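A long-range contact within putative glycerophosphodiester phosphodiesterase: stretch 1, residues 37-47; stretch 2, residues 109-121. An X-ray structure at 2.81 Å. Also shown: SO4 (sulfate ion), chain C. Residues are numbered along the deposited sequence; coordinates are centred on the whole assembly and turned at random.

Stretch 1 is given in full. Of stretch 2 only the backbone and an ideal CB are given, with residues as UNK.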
# COMPACT_ATOMS: atom_id res chain seq x y z
N ILE A 37 4.45 -10.35 -10.46
CA ILE A 37 4.90 -9.78 -9.17
C ILE A 37 3.85 -9.86 -8.02
O ILE A 37 2.77 -9.31 -8.12
CB ILE A 37 5.57 -8.33 -9.27
CG1 ILE A 37 4.55 -7.22 -9.21
CG2 ILE A 37 6.50 -8.14 -10.51
CD1 ILE A 37 5.00 -6.12 -8.33
N PRO A 38 4.21 -10.53 -6.91
CA PRO A 38 3.19 -11.14 -6.07
C PRO A 38 2.27 -10.19 -5.31
O PRO A 38 1.17 -10.59 -4.97
CB PRO A 38 4.01 -11.99 -5.08
CG PRO A 38 5.31 -11.34 -5.03
CD PRO A 38 5.56 -10.71 -6.37
N TYR A 39 2.74 -8.97 -5.06
CA TYR A 39 2.01 -7.97 -4.25
C TYR A 39 2.02 -6.61 -4.92
O TYR A 39 2.99 -6.28 -5.60
CB TYR A 39 2.71 -7.76 -2.92
CG TYR A 39 2.55 -8.88 -1.94
CD1 TYR A 39 3.53 -9.83 -1.78
CD2 TYR A 39 1.42 -8.96 -1.16
CE1 TYR A 39 3.39 -10.86 -0.87
CE2 TYR A 39 1.25 -9.99 -0.27
CZ TYR A 39 2.24 -10.94 -0.12
OH TYR A 39 2.05 -11.95 0.79
N ILE A 40 0.97 -5.82 -4.70
CA ILE A 40 1.08 -4.38 -4.95
C ILE A 40 0.57 -3.58 -3.76
O ILE A 40 -0.25 -4.05 -2.96
CB ILE A 40 0.37 -3.91 -6.25
CG1 ILE A 40 -1.13 -4.15 -6.18
CG2 ILE A 40 1.00 -4.53 -7.51
CD1 ILE A 40 -1.92 -2.94 -5.61
N GLU A 41 1.08 -2.35 -3.65
CA GLU A 41 0.61 -1.41 -2.66
C GLU A 41 -0.24 -0.42 -3.42
O GLU A 41 0.12 -0.05 -4.52
CB GLU A 41 1.78 -0.71 -1.98
CG GLU A 41 1.39 0.20 -0.82
CD GLU A 41 0.88 1.60 -1.27
OE1 GLU A 41 0.03 2.16 -0.56
OE2 GLU A 41 1.31 2.16 -2.33
N THR A 42 -1.36 0.01 -2.84
CA THR A 42 -2.15 1.11 -3.40
C THR A 42 -2.78 1.99 -2.31
O THR A 42 -2.88 1.59 -1.15
CB THR A 42 -3.20 0.63 -4.42
OG1 THR A 42 -3.66 1.74 -5.19
CG2 THR A 42 -4.37 0.01 -3.73
N ASP A 43 -3.23 3.17 -2.73
CA ASP A 43 -3.63 4.22 -1.81
C ASP A 43 -5.14 4.46 -1.84
O ASP A 43 -5.66 4.96 -2.84
CB ASP A 43 -2.89 5.51 -2.20
CG ASP A 43 -1.36 5.32 -2.28
OD1 ASP A 43 -0.72 5.02 -1.24
OD2 ASP A 43 -0.79 5.49 -3.40
N LEU A 44 -5.83 4.13 -0.75
CA LEU A 44 -7.30 4.29 -0.68
C LEU A 44 -7.72 5.65 -0.17
O LEU A 44 -7.28 6.07 0.90
CB LEU A 44 -7.93 3.25 0.25
CG LEU A 44 -7.55 1.78 0.12
CD1 LEU A 44 -8.44 0.99 1.06
CD2 LEU A 44 -7.69 1.30 -1.31
N ARG A 45 -8.56 6.35 -0.94
CA ARG A 45 -9.24 7.55 -0.46
C ARG A 45 -10.71 7.47 -0.86
O ARG A 45 -11.08 6.72 -1.78
CB ARG A 45 -8.61 8.85 -1.00
CG ARG A 45 -7.08 8.88 -1.02
CD ARG A 45 -6.52 10.19 -1.51
NE ARG A 45 -6.17 11.05 -0.39
CZ ARG A 45 -4.92 11.31 -0.01
NH1 ARG A 45 -3.89 10.80 -0.67
NH2 ARG A 45 -4.70 12.09 1.04
N VAL A 46 -11.54 8.26 -0.19
CA VAL A 46 -12.99 8.26 -0.44
C VAL A 46 -13.43 9.55 -1.13
O VAL A 46 -13.14 10.64 -0.63
CB VAL A 46 -13.78 8.07 0.87
CG1 VAL A 46 -15.27 8.45 0.69
CG2 VAL A 46 -13.62 6.64 1.38
N CYS A 47 -14.14 9.41 -2.24
CA CYS A 47 -14.62 10.55 -3.03
C CYS A 47 -16.00 11.02 -2.61
O CYS A 47 -16.69 10.34 -1.86
CB CYS A 47 -14.65 10.20 -4.51
SG CYS A 47 -15.88 8.94 -4.93
N UNK A 109 -2.56 -12.36 -7.16
CA UNK A 109 -2.10 -11.09 -6.61
C UNK A 109 -2.69 -10.89 -5.23
O UNK A 109 -3.87 -11.15 -5.01
CB UNK A 109 -2.47 -9.92 -7.53
N UNK A 110 -1.86 -10.44 -4.31
CA UNK A 110 -2.33 -9.98 -3.01
C UNK A 110 -2.11 -8.47 -2.98
O UNK A 110 -1.31 -7.96 -3.77
CB UNK A 110 -1.61 -10.68 -1.86
N UNK A 111 -2.81 -7.77 -2.09
CA UNK A 111 -2.73 -6.30 -2.05
C UNK A 111 -2.35 -5.73 -0.68
O UNK A 111 -2.78 -6.23 0.39
CB UNK A 111 -4.07 -5.71 -2.48
N UNK A 112 -1.54 -4.67 -0.71
CA UNK A 112 -1.42 -3.77 0.42
C UNK A 112 -2.19 -2.46 0.17
O UNK A 112 -1.83 -1.66 -0.69
CB UNK A 112 0.06 -3.48 0.70
N UNK A 113 -3.26 -2.27 0.93
CA UNK A 113 -4.08 -1.08 0.84
C UNK A 113 -3.71 -0.08 1.94
O UNK A 113 -3.91 -0.38 3.12
CB UNK A 113 -5.56 -1.45 0.93
N UNK A 114 -3.15 1.07 1.56
CA UNK A 114 -2.96 2.16 2.53
C UNK A 114 -4.21 3.07 2.65
O UNK A 114 -4.71 3.62 1.66
CB UNK A 114 -1.75 3.00 2.12
N UNK A 115 -4.69 3.20 3.88
CA UNK A 115 -5.72 4.18 4.16
C UNK A 115 -5.08 5.57 4.22
O UNK A 115 -4.61 6.01 5.27
CB UNK A 115 -6.45 3.85 5.47
N UNK A 116 -5.05 6.23 3.07
CA UNK A 116 -4.56 7.60 2.95
C UNK A 116 -5.65 8.53 3.44
O UNK A 116 -6.68 8.74 2.79
CB UNK A 116 -4.16 7.93 1.51
N UNK A 117 -5.38 9.12 4.60
CA UNK A 117 -6.41 9.30 5.59
C UNK A 117 -6.57 10.66 6.18
O UNK A 117 -5.89 11.05 7.12
CB UNK A 117 -6.16 8.32 6.74
N UNK A 118 -7.51 11.39 5.60
CA UNK A 118 -8.09 12.48 6.32
C UNK A 118 -9.07 11.76 7.26
O UNK A 118 -8.93 11.83 8.48
CB UNK A 118 -8.75 13.52 5.41
N UNK A 119 -9.98 10.98 6.66
CA UNK A 119 -11.19 10.51 7.35
C UNK A 119 -11.37 8.98 7.47
O UNK A 119 -12.49 8.47 7.64
CB UNK A 119 -12.41 11.08 6.62
N UNK A 120 -10.27 8.25 7.39
CA UNK A 120 -10.26 6.88 7.86
C UNK A 120 -10.29 6.90 9.37
O UNK A 120 -10.68 5.93 10.01
CB UNK A 120 -9.04 6.12 7.34
N UNK A 121 -9.87 8.02 9.93
CA UNK A 121 -9.76 8.18 11.36
C UNK A 121 -11.14 8.43 11.92
O UNK A 121 -11.40 8.12 13.08
CB UNK A 121 -8.80 9.32 11.72
S SO4 C . -1.61 9.80 5.35
O1 SO4 C . -1.00 10.65 6.36
O2 SO4 C . -1.38 10.39 4.03
O3 SO4 C . -1.02 8.46 5.42
O4 SO4 C . -3.05 9.71 5.60

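Residues 110-115 form a strand parallel to strand 39-46; because the chain is extended, successive CB atoms alternate between the two faces of the sheet.

Position 109 precedes the strand. Its CB points sideways, and Ile 40 offers an apolar surface beyond; a long aliphatic chain would suit. It is Leu 109, whose CD2 lies 4.1 Å from Ile 40 CG1.

At 110 the ideal CB lies 3.3 Å from Tyr 39 CE2, too tight for bulk directed at the ring; a flexible chain that can lie alongside the ring would fit. Lys 110 does this, while its N donates to Pro 38 O (3.1 Å) and its O accepts from Ile 40 N (3.3 Å).

Position 111 shares a face with Ile 40, so any branched aliphatic is plausible. Leu 111 brings CD2 to 3.7 Å from Ile 40 CD1.

Position 112 lies on the face of Tyr 39 and Glu 41, its CB 4.0 Å from Glu 41 CA. Polar side chains of moderate size would suit, and the residue is Asn 112.

At 113, Thr 42 CG2 and Leu 44 CD1 offer an apolar patch, favouring Val, Ile or Leu. Leu 113 fills it, CD2 3.6 Å from Thr 42 CG2 and CB 3.8 Å from Leu 44 CD1.

Position 114 faces the carboxylates of Glu 41 and Asp 43, so Lys, Arg or a neutral polar residue would be the natural guess. The deposited Glu 114 defies it: its OE1 lies 3.7 Å from Asp 43 OD1, a crowding of like charges.

Position 115 returns to the face of Leu 44, and an aliphatic is expected; Leu 115 CD2 reaches 3.7 Å from Leu 44 CD1.

At 116 the strand has ended. The CB points toward stretch 1, 3.6 Å from Arg 45 NH1, so an acid would be attractive, or a chain with a long apolar stem. Lys 116 is the latter: its CB lies over one face of the guanidinium, and its NZ hydrogen-bonds sulfate O2 (3.0 Å).

Position 117, pointing away, makes few demands; Gly 117 N donates to sulfate O4 (2.6 Å).

Position 118 is remote, so only a long chain could return; Glu 118 approaches loosely. Position 119 is similar, and Glu 119 is equally loose.

At 120 the CB is also remote and points sideways, but Leu 44 O offers an acceptor beside apolar Leu 44 and Val 46; a large apolar side chain, perhaps carrying a donor, would suit. Trp 120 brings CZ2 to 3.6 Å from Leu 44 CB, and its NE1 makes a weak hydrogen bond to Leu 44 O (3.2 Å).

Position 121 is out of reach and unconstrained; Lys 121 makes no contact.

Stretch 2 109-121: LKLNLELKGEEWK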
# COMPACT_ATOMS: atom_id res chain seq x y z
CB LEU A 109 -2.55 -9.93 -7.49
CG LEU A 109 -2.05 -8.52 -7.14
CD1 LEU A 109 -0.54 -8.43 -7.32
CD2 LEU A 109 -2.75 -7.49 -7.99
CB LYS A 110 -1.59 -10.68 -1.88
CG LYS A 110 -1.54 -12.19 -2.02
CD LYS A 110 -1.04 -12.85 -0.75
CE LYS A 110 -1.09 -14.35 -0.90
NZ LYS A 110 0.16 -14.96 -0.36
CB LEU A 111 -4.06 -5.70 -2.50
CG LEU A 111 -4.77 -6.31 -3.72
CD1 LEU A 111 -6.27 -6.16 -3.58
CD2 LEU A 111 -4.29 -5.72 -5.05
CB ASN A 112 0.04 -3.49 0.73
CG ASN A 112 0.80 -4.75 1.10
OD1 ASN A 112 0.23 -5.73 1.58
ND2 ASN A 112 2.10 -4.72 0.89
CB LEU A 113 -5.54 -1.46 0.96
CG LEU A 113 -5.93 -2.66 0.08
CD1 LEU A 113 -7.37 -3.04 0.32
CD2 LEU A 113 -5.70 -2.41 -1.39
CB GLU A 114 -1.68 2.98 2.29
CG GLU A 114 -1.46 4.00 3.42
CD GLU A 114 -0.21 4.86 3.30
OE1 GLU A 114 0.44 4.86 2.22
OE2 GLU A 114 0.11 5.55 4.32
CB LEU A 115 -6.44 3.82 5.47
CG LEU A 115 -6.85 2.36 5.76
CD1 LEU A 115 -7.74 2.28 7.01
CD2 LEU A 115 -7.54 1.70 4.56
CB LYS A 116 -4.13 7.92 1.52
CG LYS A 116 -2.66 7.66 1.22
CD LYS A 116 -1.82 8.89 1.49
CE LYS A 116 -0.33 8.54 1.56
NZ LYS A 116 0.51 9.76 1.84
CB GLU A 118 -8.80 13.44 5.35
CG GLU A 118 -7.86 14.19 4.36
CD GLU A 118 -8.51 14.36 2.99
OE1 GLU A 118 -8.73 13.31 2.32
OE2 GLU A 118 -8.82 15.51 2.57
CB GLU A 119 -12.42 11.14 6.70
CG GLU A 119 -12.73 10.62 5.31
CD GLU A 119 -14.22 10.75 5.00
OE1 GLU A 119 -14.89 9.69 4.88
OE2 GLU A 119 -14.71 11.91 4.92
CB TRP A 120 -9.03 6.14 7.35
CG TRP A 120 -9.00 6.14 5.88
CD1 TRP A 120 -8.24 6.93 5.08
CD2 TRP A 120 -9.80 5.34 5.01
NE1 TRP A 120 -8.49 6.66 3.76
CE2 TRP A 120 -9.45 5.70 3.68
CE3 TRP A 120 -10.77 4.35 5.21
CZ2 TRP A 120 -10.03 5.11 2.56
CZ3 TRP A 120 -11.35 3.75 4.09
CH2 TRP A 120 -10.97 4.14 2.78
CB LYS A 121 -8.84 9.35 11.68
CG LYS A 121 -7.63 9.02 12.55
CD LYS A 121 -6.75 10.31 12.69
CE LYS A 121 -5.48 10.00 13.48
NZ LYS A 121 -5.85 9.72 14.97
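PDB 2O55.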